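Local coordinates for Lmo2125 protein (Listeria monocytogenes serovar 1/2a, PDB 5TU0) that binds maltose and probably delivers it to a membrane transporter, as a lipoprotein of the bacterial solute-binding protein 1 family, at residues K257-A271 against E334-M348. The protein carries 2 engineered substitutions. Residues are numbered along the deposited sequence; the frame is centred on the assembly and turned at random.
Sequences KIPTLNNGKEYSPFA and EQYKNAQPMPNIPEM
M342 lays its terminal methyl over one face of the F270 ring. The CH-pi contact runs 4.1 Å from M342 CE to the F270 ring centroid. M342 SD stands farther out above the same face, a Met-aromatic contact. The M342 chain is extended through chi2 and bends at chi3 (-59°), which turns CE back over the ring. CA and CB of M342 lie against F270 CD1, and Q340 O sits near the ring plane at its edge. P343 CD and M348 CE approach obliquely. The Y336 ring is met obliquely by the A271 methyl, 3.5 Å from A271 CB to Y336 CE1. A271 CB also packs on the A339 methyl. Y336 OH is hydrogen-bonded to D96 OD1.

The backbones of F270 and Q340 form a single beta bridge. Q340 N donates to P269 O (3.1 Å), and A271 N donates to Q340 O (2.8 Å). Water 2 extends this link, donating a hydrogen bond to A271 O and accepting one from M342 N.

The Q335 amide lies between two arms of the loop 257-271, I258 on one and Y267 and P269 on the other. I258 N donates to Q335 OE1 (2.8 Å) from above the carbonyl plane. The I258 side chain crosses Q335 at about a right angle. Q335 NE2 lies 2.8 Å from Y267 O and also faces P269 CD. The N338 amide lies across CB and CG of E266, its plane 40° from that carboxylate. E266 is held within its own loop by a salt bridge from K257 NZ to E266 OE1 (2.8 Å) and a hydrogen bond from T260 OG1 to E266 OE2.

The contact joins the loop between strands 253-256 and 272-278 to the chain leaving helix 327-336. The side chain of M342, about 5 Å from a bound glucose unit, brings it beside the maltose site of this solute-binding protein.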
loop_
_atom_site.group_PDB
_atom_site.type_symbol
_atom_site.label_atom_id
_atom_site.label_comp_id
_atom_site.label_asym_id
_atom_site.label_seq_id
_atom_site.Cartn_x
_atom_site.Cartn_y
_atom_site.Cartn_z
ATOM N N LYS A 257 -8.308 1.520 -12.808
ATOM C CA LYS A 257 -8.824 1.011 -11.548
ATOM C C LYS A 257 -8.926 -0.505 -11.689
ATOM O O LYS A 257 -9.013 -1.028 -12.807
ATOM C CB LYS A 257 -10.223 1.575 -11.256
ATOM C CG LYS A 257 -11.268 1.189 -12.302
ATOM C CD LYS A 257 -12.650 1.759 -12.011
ATOM C CE LYS A 257 -13.355 1.016 -10.895
ATOM N NZ LYS A 257 -13.699 -0.388 -11.257
ATOM N N ILE A 258 -8.930 -1.205 -10.575
ATOM C CA ILE A 258 -9.080 -2.662 -10.610
ATOM C C ILE A 258 -10.522 -2.973 -11.092
ATOM O O ILE A 258 -11.486 -2.299 -10.698
ATOM C CB ILE A 258 -8.791 -3.303 -9.230
ATOM C CG1 ILE A 258 -7.383 -2.889 -8.729
ATOM C CG2 ILE A 258 -8.947 -4.817 -9.314
ATOM C CD1 ILE A 258 -7.069 -3.285 -7.301
ATOM N N PRO A 259 -10.678 -3.952 -11.991
ATOM C CA PRO A 259 -12.033 -4.209 -12.451
ATOM C C PRO A 259 -13.019 -4.607 -11.343
ATOM O O PRO A 259 -12.633 -5.183 -10.329
ATOM C CB PRO A 259 -11.850 -5.349 -13.471
ATOM C CG PRO A 259 -10.438 -5.219 -13.920
ATOM C CD PRO A 259 -9.684 -4.754 -12.724
ATOM N N THR A 260 -14.289 -4.289 -11.572
ATOM C CA THR A 260 -15.385 -4.588 -10.640
ATOM C C THR A 260 -15.598 -6.099 -10.475
ATOM O O THR A 260 -15.589 -6.836 -11.447
ATOM C CB THR A 260 -16.674 -3.905 -11.150
ATOM O OG1 THR A 260 -16.440 -2.484 -11.243
ATOM C CG2 THR A 260 -17.881 -4.194 -10.230
ATOM N N LEU A 261 -15.769 -6.550 -9.239
ATOM C CA LEU A 261 -15.979 -7.965 -8.940
ATOM C C LEU A 261 -17.349 -8.457 -9.416
ATOM O O LEU A 261 -18.240 -7.651 -9.703
ATOM C CB LEU A 261 -15.821 -8.213 -7.434
ATOM C CG LEU A 261 -14.432 -7.938 -6.831
ATOM C CD1 LEU A 261 -14.456 -7.906 -5.305
ATOM C CD2 LEU A 261 -13.417 -8.966 -7.336
ATOM N N ASN A 262 -17.508 -9.784 -9.491
ATOM C CA ASN A 262 -18.750 -10.418 -9.919
ATOM C C ASN A 262 -19.989 -10.117 -9.088
ATOM O O ASN A 262 -21.106 -10.319 -9.567
ATOM C CB ASN A 262 -18.572 -11.952 -10.037
ATOM C CG ASN A 262 -17.634 -12.345 -11.192
ATOM O OD1 ASN A 262 -17.055 -11.479 -11.890
ATOM N ND2 ASN A 262 -17.472 -13.639 -11.379
ATOM N N ASN A 263 -19.788 -9.666 -7.845
ATOM C CA ASN A 263 -20.917 -9.269 -6.979
ATOM C C ASN A 263 -21.316 -7.800 -7.194
ATOM O O ASN A 263 -22.203 -7.282 -6.509
ATOM C CB ASN A 263 -20.572 -9.491 -5.495
ATOM C CG ASN A 263 -19.387 -8.666 -5.021
ATOM O OD1 ASN A 263 -18.742 -7.956 -5.792
ATOM N ND2 ASN A 263 -19.087 -8.766 -3.720
ATOM N N GLY A 264 -20.641 -7.120 -8.125
ATOM C CA GLY A 264 -20.926 -5.709 -8.416
ATOM C C GLY A 264 -20.189 -4.736 -7.516
ATOM O O GLY A 264 -20.338 -3.512 -7.667
ATOM N N LYS A 265 -19.393 -5.262 -6.592
ATOM C CA LYS A 265 -18.635 -4.419 -5.665
ATOM C C LYS A 265 -17.208 -4.241 -6.137
ATOM O O LYS A 265 -16.704 -5.023 -6.947
ATOM C CB LYS A 265 -18.687 -4.992 -4.248
ATOM C CG LYS A 265 -20.103 -5.066 -3.722
ATOM C CD LYS A 265 -20.165 -5.409 -2.248
ATOM C CE LYS A 265 -21.600 -5.279 -1.754
ATOM N NZ LYS A 265 -21.730 -5.397 -0.274
ATOM N N GLU A 266 -16.577 -3.182 -5.645
ATOM C CA GLU A 266 -15.209 -2.884 -5.997
ATOM C C GLU A 266 -14.226 -3.710 -5.197
ATOM O O GLU A 266 -14.464 -4.056 -4.038
ATOM C CB GLU A 266 -14.908 -1.397 -5.793
ATOM C CG GLU A 266 -15.746 -0.481 -6.662
ATOM C CD GLU A 266 -15.583 -0.800 -8.143
ATOM O OE1 GLU A 266 -14.444 -0.797 -8.630
ATOM O OE2 GLU A 266 -16.586 -1.063 -8.816
ATOM N N TYR A 267 -13.114 -4.045 -5.848
ATOM C CA TYR A 267 -11.986 -4.693 -5.196
ATOM C C TYR A 267 -11.575 -3.674 -4.116
ATOM O O TYR A 267 -11.499 -2.474 -4.406
ATOM C CB TYR A 267 -10.880 -4.897 -6.214
ATOM C CG TYR A 267 -9.876 -5.968 -5.910
ATOM C CD1 TYR A 267 -8.763 -5.713 -5.102
ATOM C CD2 TYR A 267 -9.994 -7.227 -6.479
ATOM C CE1 TYR A 267 -7.820 -6.701 -4.861
ATOM C CE2 TYR A 267 -9.048 -8.205 -6.250
ATOM C CZ TYR A 267 -7.968 -7.941 -5.449
ATOM O OH TYR A 267 -7.046 -8.945 -5.216
ATOM N N SER A 268 -11.298 -4.159 -2.910
ATOM C CA SER A 268 -11.018 -3.286 -1.765
ATOM C C SER A 268 -9.643 -3.536 -1.163
ATOM O O SER A 268 -9.525 -4.072 -0.061
ATOM C CB SER A 268 -12.114 -3.486 -0.730
ATOM O OG SER A 268 -13.381 -3.230 -1.306
ATOM N N PRO A 269 -8.584 -3.119 -1.878
ATOM C CA PRO A 269 -7.227 -3.388 -1.431
ATOM C C PRO A 269 -6.811 -2.545 -0.233
ATOM O O PRO A 269 -7.565 -1.676 0.164
ATOM C CB PRO A 269 -6.398 -3.004 -2.643
ATOM C CG PRO A 269 -7.156 -1.872 -3.246
ATOM C CD PRO A 269 -8.599 -2.232 -3.055
ATOM N N PHE A 270 -5.648 -2.834 0.346
ATOM C CA PHE A 270 -5.127 -2.008 1.442
ATOM C C PHE A 270 -4.796 -0.601 0.920
ATOM O O PHE A 270 -4.263 -0.451 -0.179
ATOM C CB PHE A 270 -3.864 -2.607 2.071
ATOM C CG PHE A 270 -4.106 -3.861 2.868
ATOM C CD1 PHE A 270 -4.963 -3.854 3.956
ATOM C CD2 PHE A 270 -3.460 -5.046 2.539
ATOM C CE1 PHE A 270 -5.188 -5.005 4.694
ATOM C CE2 PHE A 270 -3.685 -6.203 3.277
ATOM C CZ PHE A 270 -4.542 -6.177 4.358
ATOM N N ALA A 271 -5.129 0.409 1.717
ATOM C CA ALA A 271 -4.820 1.808 1.403
ATOM C C ALA A 271 -3.436 2.085 1.993
ATOM O O ALA A 271 -3.311 2.265 3.206
ATOM C CB ALA A 271 -5.854 2.731 2.031
ATOM N N GLU A 334 -8.580 6.825 -8.097
ATOM C CA GLU A 334 -9.880 6.179 -8.216
ATOM C C GLU A 334 -9.964 4.943 -7.345
ATOM O O GLU A 334 -10.931 4.768 -6.611
ATOM C CB GLU A 334 -10.151 5.800 -9.680
ATOM C CG GLU A 334 -11.523 5.208 -9.958
ATOM C CD GLU A 334 -12.666 6.152 -9.620
ATOM O OE1 GLU A 334 -12.506 7.388 -9.771
ATOM O OE2 GLU A 334 -13.736 5.641 -9.216
ATOM N N GLN A 335 -8.944 4.101 -7.407
ATOM C CA GLN A 335 -8.954 2.865 -6.626
ATOM C C GLN A 335 -8.867 3.143 -5.119
ATOM O O GLN A 335 -9.478 2.448 -4.309
ATOM C CB GLN A 335 -7.828 1.930 -7.059
ATOM C CG GLN A 335 -7.947 0.547 -6.459
ATOM C CD GLN A 335 -9.212 -0.160 -6.906
ATOM O OE1 GLN A 335 -9.577 -0.127 -8.079
ATOM N NE2 GLN A 335 -9.886 -0.802 -5.972
ATOM N N TYR A 336 -8.143 4.191 -4.747
ATOM C CA TYR A 336 -7.977 4.523 -3.325
ATOM C C TYR A 336 -9.328 4.774 -2.639
ATOM O O TYR A 336 -9.475 4.525 -1.441
ATOM C CB TYR A 336 -7.030 5.722 -3.170
ATOM C CG TYR A 336 -6.460 5.878 -1.795
ATOM C CD1 TYR A 336 -5.370 5.105 -1.382
ATOM C CD2 TYR A 336 -6.980 6.804 -0.911
ATOM C CE1 TYR A 336 -4.823 5.263 -0.121
ATOM C CE2 TYR A 336 -6.441 6.967 0.345
ATOM C CZ TYR A 336 -5.374 6.188 0.734
ATOM O OH TYR A 336 -4.867 6.365 1.995
ATOM N N LYS A 337 -10.326 5.219 -3.410
ATOM C CA LYS A 337 -11.680 5.456 -2.882
ATOM C C LYS A 337 -12.251 4.187 -2.257
ATOM O O LYS A 337 -13.030 4.262 -1.315
ATOM C CB LYS A 337 -12.650 5.916 -3.977
ATOM C CG LYS A 337 -12.311 7.230 -4.657
ATOM C CD LYS A 337 -13.271 7.465 -5.811
ATOM C CE LYS A 337 -12.859 8.642 -6.663
ATOM N NZ LYS A 337 -12.827 9.905 -5.885
ATOM N N ASN A 338 -11.841 3.037 -2.778
ATOM C CA ASN A 338 -12.327 1.745 -2.289
ATOM C C ASN A 338 -11.316 0.995 -1.420
ATOM O O ASN A 338 -11.578 -0.131 -1.026
ATOM C CB ASN A 338 -12.719 0.871 -3.492
ATOM C CG ASN A 338 -13.730 1.548 -4.400
ATOM O OD1 ASN A 338 -13.484 1.736 -5.590
ATOM N ND2 ASN A 338 -14.837 1.948 -3.843
ATOM N N ALA A 339 -10.166 1.610 -1.126
ATOM C CA ALA A 339 -9.144 0.966 -0.302
ATOM C C ALA A 339 -9.336 1.283 1.177
ATOM O O ALA A 339 -9.737 2.401 1.523
ATOM C CB ALA A 339 -7.758 1.416 -0.739
ATOM N N GLN A 340 -9.050 0.301 2.040
ATOM C CA GLN A 340 -9.132 0.513 3.485
ATOM C C GLN A 340 -7.766 0.419 4.128
ATOM O O GLN A 340 -6.926 -0.351 3.682
ATOM C CB GLN A 340 -10.068 -0.468 4.185
ATOM C CG GLN A 340 -9.811 -1.935 3.928
ATOM C CD GLN A 340 -10.568 -2.437 2.729
ATOM O OE1 GLN A 340 -10.419 -1.922 1.637
ATOM N NE2 GLN A 340 -11.402 -3.447 2.938
ATOM N N PRO A 341 -7.533 1.206 5.192
ATOM C CA PRO A 341 -6.238 1.108 5.851
ATOM C C PRO A 341 -5.972 -0.288 6.409
ATOM O O PRO A 341 -6.893 -0.940 6.911
ATOM C CB PRO A 341 -6.357 2.102 7.030
ATOM C CG PRO A 341 -7.436 3.025 6.661
ATOM C CD PRO A 341 -8.369 2.285 5.767
ATOM N N MET A 342 -4.736 -0.735 6.293
ATOM C CA MET A 342 -4.311 -1.973 6.882
ATOM C C MET A 342 -4.311 -1.703 8.389
ATOM O O MET A 342 -3.896 -0.625 8.801
ATOM C CB MET A 342 -2.889 -2.298 6.435
ATOM C CG MET A 342 -2.308 -3.576 7.022
ATOM S SD MET A 342 -0.564 -3.839 6.641
ATOM C CE MET A 342 -0.601 -3.866 4.846
ATOM N N PRO A 343 -4.769 -2.668 9.214
ATOM C CA PRO A 343 -4.690 -2.432 10.669
ATOM C C PRO A 343 -3.264 -2.103 11.088
ATOM O O PRO A 343 -2.315 -2.724 10.573
ATOM C CB PRO A 343 -5.132 -3.780 11.266
ATOM C CG PRO A 343 -6.003 -4.391 10.212
ATOM C CD PRO A 343 -5.399 -3.969 8.907
ATOM N N ASN A 344 -3.106 -1.121 11.982
ATOM C CA ASN A 344 -1.779 -0.705 12.456
ATOM C C ASN A 344 -1.507 -1.135 13.900
ATOM O O ASN A 344 -0.492 -0.764 14.485
ATOM C CB ASN A 344 -1.590 0.807 12.256
ATOM C CG ASN A 344 -2.544 1.642 13.087
ATOM O OD1 ASN A 344 -3.319 1.129 13.906
ATOM N ND2 ASN A 344 -2.513 2.936 12.861
ATOM N N ILE A 345 -2.410 -1.940 14.461
ATOM C CA ILE A 345 -2.237 -2.472 15.797
ATOM C C ILE A 345 -1.208 -3.613 15.752
ATOM O O ILE A 345 -1.036 -4.265 14.700
ATOM C CB ILE A 345 -3.579 -2.920 16.429
ATOM C CG1 ILE A 345 -4.236 -4.060 15.647
ATOM C CG2 ILE A 345 -4.524 -1.722 16.541
ATOM C CD1 ILE A 345 -5.448 -4.646 16.348
ATOM N N PRO A 346 -0.530 -3.873 16.878
ATOM C CA PRO A 346 0.525 -4.899 16.929
ATOM C C PRO A 346 0.135 -6.281 16.436
ATOM O O PRO A 346 0.942 -6.955 15.771
ATOM C CB PRO A 346 0.867 -4.966 18.427
ATOM C CG PRO A 346 0.536 -3.618 18.932
ATOM C CD PRO A 346 -0.724 -3.254 18.208
ATOM N N GLU A 347 -1.094 -6.691 16.743
ATOM C CA GLU A 347 -1.567 -8.031 16.402
ATOM C C GLU A 347 -1.578 -8.329 14.886
ATOM O O GLU A 347 -1.745 -9.476 14.490
ATOM C CB GLU A 347 -2.951 -8.297 17.001
ATOM C CG GLU A 347 -3.015 -8.362 18.537
ATOM C CD GLU A 347 -3.096 -7.031 19.272
ATOM O OE1 GLU A 347 -2.960 -5.937 18.657
ATOM O OE2 GLU A 347 -3.307 -7.102 20.513
ATOM N N MET A 348 -1.435 -7.297 14.058
ATOM C CA MET A 348 -1.401 -7.475 12.596
ATOM C C MET A 348 -0.209 -8.360 12.208
ATOM O O MET A 348 -0.248 -9.076 11.208
ATOM C CB MET A 348 -1.311 -6.115 11.882
ATOM C CG MET A 348 -1.396 -6.200 10.365
ATOM S SD MET A 348 -2.980 -6.841 9.790
ATOM C CE MET A 348 -2.532 -7.361 8.114
HETATM O O HOH W 1 -12.335 0.387 -7.423
HETATM O O HOH W 2 -2.632 0.839 5.341
#